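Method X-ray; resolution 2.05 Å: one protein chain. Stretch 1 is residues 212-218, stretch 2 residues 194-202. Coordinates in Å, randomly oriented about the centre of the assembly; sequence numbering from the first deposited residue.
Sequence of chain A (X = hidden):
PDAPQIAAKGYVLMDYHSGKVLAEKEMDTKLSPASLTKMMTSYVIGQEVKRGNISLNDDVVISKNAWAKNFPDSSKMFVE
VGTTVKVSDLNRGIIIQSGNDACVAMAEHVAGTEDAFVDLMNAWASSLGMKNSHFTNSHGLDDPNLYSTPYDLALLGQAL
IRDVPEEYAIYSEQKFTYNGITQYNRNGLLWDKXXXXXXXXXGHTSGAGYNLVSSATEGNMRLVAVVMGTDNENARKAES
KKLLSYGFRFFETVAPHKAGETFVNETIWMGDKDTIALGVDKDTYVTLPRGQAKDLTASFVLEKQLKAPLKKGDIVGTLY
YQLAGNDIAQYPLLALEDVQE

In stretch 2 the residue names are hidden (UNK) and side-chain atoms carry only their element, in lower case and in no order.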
ATOM      1  N   LEU A 212      -1.867  -3.648   8.313  1.00 51.56           N
ATOM      2  CA  LEU A 212      -2.530  -2.490   7.811  1.00 46.33           C
ATOM      3  C   LEU A 212      -1.701  -1.232   7.935  1.00 45.19           C
ATOM      4  O   LEU A 212      -1.149  -0.961   8.988  1.00 47.49           O
ATOM      5  CB  LEU A 212      -3.830  -2.258   8.587  1.00 48.15           C
ATOM      6  CG  LEU A 212      -4.639  -1.030   8.126  1.00 48.94           C
ATOM      7  CD1 LEU A 212      -4.984  -1.035   6.639  1.00 52.32           C
ATOM      8  CD2 LEU A 212      -5.942  -0.986   8.924  1.00 50.70           C
ATOM      9  N   VAL A 213      -1.645  -0.453   6.870  1.00 47.87           N
ATOM     10  CA  VAL A 213      -1.054   0.895   6.899  1.00 49.01           C
ATOM     11  C   VAL A 213      -2.280   1.791   6.808  1.00 44.01           C
ATOM     12  O   VAL A 213      -2.965   1.750   5.804  1.00 44.30           O
ATOM     13  CB  VAL A 213      -0.093   1.186   5.764  1.00 51.91           C
ATOM     14  CG1 VAL A 213       0.459   2.587   5.877  1.00 55.89           C
ATOM     15  CG2 VAL A 213       1.053   0.272   5.881  1.00 49.55           C
ATOM     16  N   SER A 214      -2.558   2.591   7.835  1.00 44.48           N
ATOM     17  CA  SER A 214      -3.721   3.443   7.806  1.00 46.47           C
ATOM     18  C   SER A 214      -3.372   4.904   7.992  1.00 54.87           C
ATOM     19  O   SER A 214      -2.295   5.190   8.438  1.00 52.32           O
ATOM     20  CB  SER A 214      -4.705   3.015   8.912  1.00 47.75           C
ATOM     21  OG  SER A 214      -4.060   3.051  10.186  1.00 54.65           O
ATOM     22  N   SER A 215      -4.289   5.812   7.606  1.00 47.33           N
ATOM     23  CA  SER A 215      -4.142   7.204   7.860  1.00 49.95           C
ATOM     24  C   SER A 215      -5.533   7.740   8.148  1.00 51.31           C
ATOM     25  O   SER A 215      -6.475   7.292   7.555  1.00 55.82           O
ATOM     26  CB  SER A 215      -3.485   7.970   6.688  1.00 50.73           C
ATOM     27  OG  SER A 215      -3.241   9.323   7.034  1.00 54.11           O
ATOM     28  N   ALA A 216      -5.625   8.760   9.000  1.00 50.19           N
ATOM     29  CA  ALA A 216      -6.883   9.351   9.361  1.00 53.84           C
ATOM     30  C   ALA A 216      -6.691  10.759   9.762  1.00 48.70           C
ATOM     31  O   ALA A 216      -5.576  11.167  10.119  1.00 53.83           O
ATOM     32  CB  ALA A 216      -7.499   8.567  10.557  1.00 51.04           C
ATOM     33  N   THR A 217      -7.797  11.501   9.719  1.00 45.53           N
ATOM     34  CA  THR A 217      -7.793  12.882  10.138  1.00 53.05           C
ATOM     35  C   THR A 217      -8.883  13.115  11.179  1.00 63.72           C
ATOM     36  O   THR A 217      -9.870  12.374  11.260  1.00 59.69           O
ATOM     37  CB  THR A 217      -8.016  13.868   8.991  1.00 49.26           C
ATOM     38  OG1 THR A 217      -9.263  13.624   8.380  1.00 52.37           O
ATOM     39  CG2 THR A 217      -6.930  13.762   7.931  1.00 52.07           C
ATOM     40  N   GLU A 218      -8.672  14.159  11.978  1.00 63.95           N
ATOM     41  CA  GLU A 218      -9.622  14.601  13.046  1.00 64.37           C
ATOM     42  C   GLU A 218      -9.189  16.031  13.347  1.00 63.72           C
ATOM     43  O   GLU A 218      -8.050  16.295  13.746  1.00 70.55           O
ATOM     44  CB  GLU A 218      -9.590  13.686  14.295  1.00 63.73           C
ATOM     45  CG  GLU A 218     -10.609  14.074  15.363  1.00 75.64           C
ATOM     46  CD  GLU A 218     -10.440  13.366  16.723  1.00 79.23           C
ATOM     47  OE1 GLU A 218     -10.190  14.095  17.727  1.00 96.38           O
ATOM     48  OE2 GLU A 218     -10.522  12.111  16.805  1.00 73.69           O
ATOM     49  N   UNK A 194     -17.410   6.694  12.965  1.00 59.80           N
ATOM     50  CA  UNK A 194     -16.842   7.528  14.020  1.00 62.63           C
ATOM     51  C   UNK A 194     -15.492   8.158  13.631  1.00 60.38           C
ATOM     52  O   UNK A 194     -15.049   9.070  14.303  1.00 63.18           O
ATOM     53  o   UNK A 194     -15.730   5.682  15.249  1.00 64.26           O
ATOM     54  c   UNK A 194     -16.667   6.751  15.345  1.00 62.50           C
ATOM     55  N   UNK A 195     -14.829   7.659  12.600  1.00 66.04           N
ATOM     56  CA  UNK A 195     -13.472   8.125  12.214  1.00 61.52           C
ATOM     57  C   UNK A 195     -13.364   8.463  10.738  1.00 65.43           C
ATOM     58  O   UNK A 195     -14.107   7.951   9.929  1.00 79.96           O
ATOM     59  c   UNK A 195     -12.394   7.075  12.470  1.00 74.66           C
ATOM     60  c   UNK A 195     -11.723   7.074  13.824  1.00 89.27           C
ATOM     61  c   UNK A 195      -9.540   6.711  15.486  1.00 86.43           C
ATOM     62  s   UNK A 195      -9.895   6.695  13.692  1.00 79.52           S
ATOM     63  N   UNK A 196     -12.423   9.342  10.399  1.00 58.76           N
ATOM     64  CA  UNK A 196     -12.169   9.724   9.024  1.00 55.62           C
ATOM     65  C   UNK A 196     -10.853   9.075   8.560  1.00 53.40           C
ATOM     66  O   UNK A 196      -9.809   9.705   8.487  1.00 53.76           O
ATOM     67  o   UNK A 196     -14.388  12.291   8.761  1.00 74.67           O
ATOM     68  c   UNK A 196     -13.419  11.933   9.474  1.00 80.18           C
ATOM     69  n   UNK A 196     -13.449  12.045  10.827  1.00 88.18           N
ATOM     70  c   UNK A 196     -12.149  11.244   8.867  1.00 60.18           C
ATOM     71  N   UNK A 197     -10.929   7.784   8.297  1.00 55.16           N
ATOM     72  CA  UNK A 197      -9.848   6.971   7.775  1.00 47.47           C
ATOM     73  C   UNK A 197     -10.000   6.984   6.275  1.00 49.38           C
ATOM     74  O   UNK A 197     -11.044   6.610   5.736  1.00 57.56           O
ATOM     75  c   UNK A 197      -9.992   5.538   8.247  1.00 49.58           C
ATOM     76  c   UNK A 197      -8.872   4.693   7.679  1.00 50.14           C
ATOM     77  c   UNK A 197      -9.966   5.499   9.774  1.00 49.15           C
ATOM     78  N   UNK A 198      -8.980   7.455   5.571  1.00 46.56           N
ATOM     79  CA  UNK A 198      -9.042   7.558   4.129  1.00 45.40           C
ATOM     80  C   UNK A 198      -7.904   6.770   3.417  1.00 48.44           C
ATOM     81  O   UNK A 198      -7.638   6.980   2.254  1.00 46.78           O
ATOM     82  o   UNK A 198      -6.894   9.171   4.700  1.00 55.93           O
ATOM     83  o   UNK A 198      -7.816  11.075   3.977  1.00 57.03           O
ATOM     84  c   UNK A 198      -9.092   9.067   3.748  1.00 50.60           C
ATOM     85  c   UNK A 198      -7.840   9.820   4.164  1.00 58.00           C
ATOM     86  N   UNK A 199      -7.272   5.845   4.135  1.00 46.86           N
ATOM     87  CA  UNK A 199      -6.257   4.984   3.589  1.00 45.43           C
ATOM     88  C   UNK A 199      -5.757   4.029   4.677  1.00 43.45           C
ATOM     89  O   UNK A 199      -6.206   4.089   5.807  1.00 48.98           O
ATOM     90  N   UNK A 200      -4.769   3.202   4.384  1.00 43.32           N
ATOM     91  CA  UNK A 200      -4.108   3.173   3.095  1.00 45.43           C
ATOM     92  C   UNK A 200      -4.164   1.790   2.454  1.00 47.41           C
ATOM     93  O   UNK A 200      -4.883   1.567   1.499  1.00 38.27           O
ATOM     94  c   UNK A 200      -1.165   5.591   3.961  1.00 56.11           C
ATOM     95  c   UNK A 200      -2.545   4.908   4.032  1.00 52.90           C
ATOM     96  c   UNK A 200      -1.992   3.766   1.848  1.00 49.81           C
ATOM     97  c   UNK A 200      -2.645   3.628   3.209  1.00 50.63           C
ATOM     98  N   UNK A 201      -3.414   0.848   2.975  1.00 45.40           N
ATOM     99  CA  UNK A 201      -3.324  -0.426   2.319  1.00 46.88           C
ATOM    100  C   UNK A 201      -3.209  -1.556   3.299  1.00 47.09           C
ATOM    101  O   UNK A 201      -2.516  -1.525   4.274  1.00 49.09           O
ATOM    102  c   UNK A 201      -1.875  -1.628   0.518  1.00 56.04           C
ATOM    103  c   UNK A 201      -2.072  -0.418   1.427  1.00 51.87           C
ATOM    104  c   UNK A 201      -2.782  -2.791  -1.518  1.00 63.65           C
ATOM    105  c   UNK A 201      -2.847  -1.555  -0.627  1.00 57.30           C
ATOM    106  n   UNK A 201      -3.410  -4.022  -0.964  1.00 61.51           N
ATOM    107  N   UNK A 202      -3.755  -2.627   2.871  1.00 44.40           N
ATOM    108  CA  UNK A 202      -3.859  -3.819   3.628  1.00 57.15           C
ATOM    109  C   UNK A 202      -2.917  -4.925   3.082  1.00 49.77           C
ATOM    110  O   UNK A 202      -2.494  -4.890   1.975  1.00 49.85           O
ATOM    111  c   UNK A 202      -5.321  -4.203   3.448  1.00 54.75           C
ATOM    112  c   UNK A 202      -5.576  -4.761   2.071  1.00 52.38           C
ATOM    113  o   UNK A 202      -5.707  -5.085   4.463  1.00 80.07           O
TER

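Position 194 has two side-chain atoms, one carbon and then one oxygen. Neither reaches stretch 1. A single hydroxyl on CB makes this Ser-194.

Position 195 has an unbranched chain of two carbons, a sulfur and a final carbon. The sulfur lies 4.4 Å from Ala-216 CB, a loose apolar contact. A thioether of this length is Met-195.

Position 196 carries two carbons, the second bonded to one oxygen and one nitrogen. Its CB sits 3.8 Å from Thr-217 OG1. The group is a carboxamide one carbon from CA, so the residue is Asn-196. Its backbone O accepts a hydrogen bond from Thr-217 N at 3.0 Å, and the same O lies 3.1 Å from Ala-216 CA in a CA-H...O contact.

Position 197 has three carbons, forked at CB. A carbon of the fork packs 4.0 Å from Ala-216 CB. This is Val-197, and the packing carbon is CG2. Its CA lies 3.4 Å from Ser-215 O.

Position 198 has two carbons, the second carrying two oxygens. One of the oxygens is 3.4 Å from Ser-215 O, but both are acceptors and no bond forms. This carboxylate is Asp-198, and the oxygen near Ser-215 is OD1. The carboxylate oxygens are hydrogen-bonded elsewhere in the structure. The backbone N of Asp-198 donates to Ser-215 O at 3.2 Å.

Position 199 has no side-chain atoms and is Gly-199. Its O accepts from Ser-215 N at 3.1 Å.

Position 200 has four carbons, forked at CB with one arm two carbons long. The tip of the longer arm meets Val-213 CG1 at 3.9 Å. This is Ile-200, preceded by a cis peptide bond, and the tip is CD1. Its N donates to Val-213 O at 2.7 Å. An ideal CB on Gly-199 would lie 2.9 Å from Ile-200 CG1, too close to fit.

Position 201 has four carbons in a row ending in nitrogen, which is Lys-201. Its end leads away from stretch 1, and NZ bonds to the O of position 202 at 3.2 Å. Its backbone pairs with Val-213: Lys-201 N to Val-213 O is 3.0 Å, and Val-213 N to Lys-201 O is 2.9 Å.

Position 202 has one carbon carrying an oxygen and a carbon. This is Thr-202. Its CA lies 4.3 Å from Leu-212 CD1.

The contact is an antiparallel strand pair held by six backbone hydrogen bonds. Val-213 O takes two of them, from Ile-200 N and Lys-201 N. No side chain makes a hydrogen bond across the pair. Side chains add apolar packing around Ala-216 and between Val-213 and Ile-200.

Stretch 2 194-202: SMNVDGIKT
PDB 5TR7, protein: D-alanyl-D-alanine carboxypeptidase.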